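Fibrinogen-binding protein (Staphylococcus aureus subsp. aureus, PDB 3T49) probably inhibits the host complement system by acting on C3b-containing convertases, as a secreted virulence factor of the staphylococcal complement inhibitor (SCIN) family. Local coordinates at residues A[9-13]-A[41-45]; A[15-19]-A[64-68]. All blocks are in the same frame, centred on the assembly; numbering follows the deposited sequence. Where two conformers were deposited one is given.

How the interactions relate
The two contacts show how a small all-helical protein is held together by pairing segments remote in sequence. Their centres are 14 Å apart, on opposite sides of the centre of the chain. Interaction 1 sets helix 5-13 against helix 28-47, and interaction 2 sets the start of helix 16-22 against helix 50-72. The segments alternate in sequence, 9-13, 15-19, 41-45 and 64-68. Here the short helices have different long partners, yet each also touches the other long helix, through Leu-12 on Lys-57 and Tyr-19 on Ile-34. One direct bridge joins the contacts: the Tyr-64 hydroxyl lies 2.7 Å from Leu-12 O, a probable hydrogen bond.

Interaction 1: A[9-13]-A[41-45]; sequences LRTLL and AKAAL
Leu-9, Leu-13, Ala-41 and Leu-45 form an apolar helix-helix contact between the end of helix 5-13 and helix 28-47. The short segments run roughly antiparallel, at 150°, with their axes 10.7 Å apart at closest approach, and no hydrogen bond passes between them. Ala-41 is the small residue of the group. Its CB meets Leu-9 CD1 at 3.8 Å and Leu-13 CD2 at the same 3.8 Å, so that one methyl is shared by two leucines a helical turn apart. Leu-45, one turn beyond Ala-41, supplies the larger surface. Its CG lies 4.0 Å from Leu-9 CD2, the two side chains slanting past each other, whereas towards Leu-13 the approach is tip to tip, with Leu-45 CD1 and Leu-13 CD1 separated by 3.7 Å. Leu-9 carries its CG anti to the backbone N (chi1 -178°), and Leu-13 turns its CG beside the backbone N (chi1 -83°); these different first torsions still bring both leucines onto the Ala-41 methyl.

Towards solvent the character changes. Arg-10 bends at chi2 and chi3, which brings its guanidinium forward along the helix and over Leu-13 CD1 of the next turn, a methyl 3.8 Å from the plane and centred beneath it. The same group brings NH2 to 3.8 Å from Leu-45 CD1. Lys-42 contributes its aliphatic CG, set against Leu-13 CD1, while its NZ stays 5.5 Å from Arg-10 NH1, a separation of like charges that probably brings mild repulsion. The result is an antiparallel leucine-alanine contact, edged by the Arg-10 guanidinium and the aliphatic chain of Lys-42, within the helical bundle of this SCIN-family protein, where Met-53 of helix 50-72 adds a third helix by touching Ala-44 and Leu-45.

Interaction 2: A[15-19]-A[64-68]; sequences KSNVY and YKEID
Tyr-19 lies over Tyr-64 in an offset face-to-face stack, the tightly packed part of the contact between helix 16-22 and helix 50-72. The ring centroids are 4.1 Å apart and the planes differ by 19°. Tyr-64 CD1 sits 3.5 Å from Tyr-19 CG, displaced towards the rim of that ring. Tyr-64 CB extends the overlap with a CH-pi contact over the same ring. The first torsion of Tyr-64 sets CG beside the backbone N, and a small chi2 of -11° turns the ring to lie against Tyr-19. At the edge of the Tyr-19 ring, CD2 meets Ile-67 CG2 at 4.0 Å; Ile-67 also packs on Tyr-30 and Ile-34 of helix 28-47.

The far end of Tyr-64 is buried at the start of helix 16-22. Its hydroxyl comes within 3.2 Å of Ser-16 CA, but its hydrogen-bond partner is Leu-12 O.

Asp-68 forms a polar, partly exposed edge, its carboxylate plane inclined 47° to the Tyr-19 ring. Tyr-19 OH faces both carboxylate oxygens of Asp-68, OD1 at 2.9 Å and OD2 at 3.1 Å, and which of them accepts its proton is left open. The loose side is at Lys-15, an exposed residue that leads its amine away from the contact and leaves CB 4.2 Å from Tyr-64 CE2. Overall, an offset tyrosine-tyrosine stack joins the short helix 16-22 to the long helix 50-72 in the all-helical bundle of this SCIN-family protein.

Interaction 1: A[9-13]-A[41-45]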
# COMPACT_ATOMS: atom_id res chain seq x y z
N LEU A 9 -2.29 0.05 9.57
CA LEU A 9 -2.65 -0.30 8.20
C LEU A 9 -3.61 0.73 7.62
O LEU A 9 -3.45 1.12 6.47
CB LEU A 9 -3.23 -1.69 8.16
CG LEU A 9 -3.62 -2.21 6.79
CD1 LEU A 9 -2.47 -2.13 5.78
CD2 LEU A 9 -4.14 -3.63 6.92
N ARG A 10 -4.59 1.22 8.38
CA ARG A 10 -5.45 2.27 7.89
C ARG A 10 -4.65 3.55 7.53
O ARG A 10 -4.94 4.18 6.51
CB ARG A 10 -6.57 2.55 8.92
CG ARG A 10 -7.61 3.63 8.50
CD ARG A 10 -8.15 3.52 7.08
NE ARG A 10 -9.01 2.34 6.87
CZ ARG A 10 -9.64 2.04 5.73
NH1 ARG A 10 -9.50 2.81 4.66
NH2 ARG A 10 -10.40 0.96 5.65
N THR A 11 -3.68 3.91 8.36
CA THR A 11 -2.84 5.07 8.09
C THR A 11 -2.15 4.89 6.74
O THR A 11 -2.09 5.83 5.94
CB THR A 11 -1.85 5.30 9.21
OG1 THR A 11 -2.59 5.68 10.39
CG2 THR A 11 -0.85 6.40 8.87
N LEU A 12 -1.64 3.70 6.47
CA LEU A 12 -1.01 3.45 5.16
C LEU A 12 -2.02 3.54 4.04
O LEU A 12 -1.73 4.11 2.98
CB LEU A 12 -0.28 2.10 5.14
CG LEU A 12 0.98 2.06 5.98
CD1 LEU A 12 1.34 0.60 6.25
CD2 LEU A 12 2.15 2.77 5.36
N LEU A 13 -3.21 2.97 4.25
CA LEU A 13 -4.27 3.03 3.23
C LEU A 13 -4.67 4.45 2.92
O LEU A 13 -5.06 4.77 1.79
CB LEU A 13 -5.50 2.26 3.67
CG LEU A 13 -5.45 0.78 3.44
CD1 LEU A 13 -6.72 0.15 4.07
CD2 LEU A 13 -5.38 0.52 1.91
N ALA A 41 -5.51 -5.19 1.88
CA ALA A 41 -5.60 -4.45 3.16
C ALA A 41 -7.04 -4.26 3.59
O ALA A 41 -7.40 -4.51 4.76
CB ALA A 41 -4.94 -3.10 3.06
N LYS A 42 -7.89 -3.83 2.67
CA LYS A 42 -9.28 -3.59 3.03
C LYS A 42 -9.98 -4.86 3.43
O LYS A 42 -10.76 -4.85 4.40
CB LYS A 42 -10.01 -2.86 1.90
CG LYS A 42 -9.48 -1.49 1.68
CD LYS A 42 -10.13 -0.76 0.51
CE LYS A 42 -9.53 0.63 0.38
NZ LYS A 42 -10.20 1.49 -0.63
N ALA A 43 -9.71 -5.95 2.74
CA ALA A 43 -10.30 -7.24 3.10
C ALA A 43 -9.78 -7.74 4.43
O ALA A 43 -10.56 -8.29 5.23
CB ALA A 43 -10.02 -8.27 2.01
N ALA A 44 -8.50 -7.54 4.70
CA ALA A 44 -7.89 -8.00 5.95
C ALA A 44 -8.48 -7.24 7.12
O ALA A 44 -8.76 -7.83 8.18
CB ALA A 44 -6.42 -7.81 5.91
N LEU A 45 -8.68 -5.95 6.96
CA LEU A 45 -9.33 -5.17 8.03
C LEU A 45 -10.75 -5.68 8.30
O LEU A 45 -11.12 -5.92 9.43
CB LEU A 45 -9.33 -3.69 7.69
CG LEU A 45 -7.97 -2.98 7.74
CD1 LEU A 45 -8.04 -1.69 7.03
CD2 LEU A 45 -7.55 -2.80 9.19

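Interaction 2: A[15-19]-A[64-68]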
# COMPACT_ATOMS: atom_id res chain seq x y z
N LYS A 15 -2.91 6.91 2.46
CA LYS A 15 -2.00 7.47 1.45
C LYS A 15 -2.05 6.75 0.12
O LYS A 15 -1.38 7.16 -0.83
CB LYS A 15 -0.56 7.42 1.96
CG LYS A 15 -0.37 7.90 3.36
CD LYS A 15 1.12 7.84 3.73
CE LYS A 15 1.33 7.62 5.23
NZ LYS A 15 0.59 8.60 6.04
N SER A 16 -2.82 5.68 0.01
CA SER A 16 -2.74 4.84 -1.18
C SER A 16 -3.18 5.51 -2.47
O SER A 16 -2.57 5.30 -3.51
CB SER A 16 -3.49 3.51 -0.98
OG SER A 16 -4.88 3.71 -0.73
N ASN A 17 -4.24 6.31 -2.43
CA ASN A 17 -4.67 6.97 -3.67
C ASN A 17 -3.69 8.04 -4.15
O ASN A 17 -3.47 8.22 -5.33
CB ASN A 17 -6.08 7.55 -3.52
CG ASN A 17 -7.15 6.48 -3.36
OD1 ASN A 17 -7.18 5.50 -4.09
ND2 ASN A 17 -8.02 6.65 -2.38
N VAL A 18 -3.09 8.75 -3.20
CA VAL A 18 -2.06 9.72 -3.48
C VAL A 18 -0.88 9.00 -4.17
O VAL A 18 -0.36 9.45 -5.19
CB VAL A 18 -1.62 10.45 -2.18
CG1 VAL A 18 -0.26 11.07 -2.31
CG2 VAL A 18 -2.65 11.53 -1.82
N TYR A 19 -0.42 7.89 -3.60
CA TYR A 19 0.69 7.18 -4.19
C TYR A 19 0.31 6.62 -5.56
O TYR A 19 1.14 6.63 -6.45
CB TYR A 19 1.22 6.07 -3.25
CG TYR A 19 2.31 6.57 -2.32
CD1 TYR A 19 2.00 7.21 -1.13
CD2 TYR A 19 3.64 6.47 -2.68
CE1 TYR A 19 2.99 7.72 -0.30
CE2 TYR A 19 4.62 6.97 -1.86
CZ TYR A 19 4.29 7.59 -0.69
OH TYR A 19 5.28 8.09 0.15
N TYR A 64 5.62 2.06 -1.29
CA TYR A 64 5.73 3.49 -1.08
C TYR A 64 7.20 3.89 -1.05
O TYR A 64 7.57 4.93 -1.59
CB TYR A 64 5.07 3.91 0.24
CG TYR A 64 3.57 3.75 0.31
CD1 TYR A 64 2.79 3.46 -0.81
CD2 TYR A 64 2.93 3.89 1.53
CE1 TYR A 64 1.41 3.33 -0.70
CE2 TYR A 64 1.56 3.77 1.64
CZ TYR A 64 0.80 3.48 0.53
OH TYR A 64 -0.57 3.35 0.64
N LYS A 65 8.06 3.12 -0.38
CA LYS A 65 9.50 3.41 -0.32
C LYS A 65 10.10 3.34 -1.72
O LYS A 65 10.92 4.20 -2.08
CB LYS A 65 10.20 2.44 0.63
CG LYS A 65 11.67 2.79 0.81
CD LYS A 65 12.29 1.93 1.93
CE LYS A 65 13.70 2.46 2.27
NZ LYS A 65 14.40 1.64 3.29
N GLU A 66 9.73 2.33 -2.50
CA GLU A 66 10.23 2.19 -3.88
C GLU A 66 9.86 3.41 -4.72
O GLU A 66 10.70 3.95 -5.47
CB GLU A 66 9.75 0.90 -4.55
CG GLU A 66 10.48 -0.29 -4.00
CD GLU A 66 9.83 -1.62 -4.26
OE1 GLU A 66 8.64 -1.67 -4.55
OE2 GLU A 66 10.53 -2.65 -4.07
N ILE A 67 8.62 3.85 -4.60
CA ILE A 67 8.14 4.99 -5.37
C ILE A 67 8.86 6.25 -4.92
O ILE A 67 9.34 7.02 -5.77
CB ILE A 67 6.62 5.12 -5.25
CG1 ILE A 67 5.94 3.98 -6.01
CG2 ILE A 67 6.17 6.47 -5.77
CD1 ILE A 67 4.46 3.84 -5.68
N ASP A 68 8.98 6.47 -3.63
CA ASP A 68 9.71 7.62 -3.12
C ASP A 68 11.16 7.63 -3.63
O ASP A 68 11.68 8.67 -4.06
CB ASP A 68 9.76 7.63 -1.58
CG ASP A 68 8.46 8.01 -0.93
OD1 ASP A 68 7.58 8.55 -1.60
OD2 ASP A 68 8.35 7.82 0.32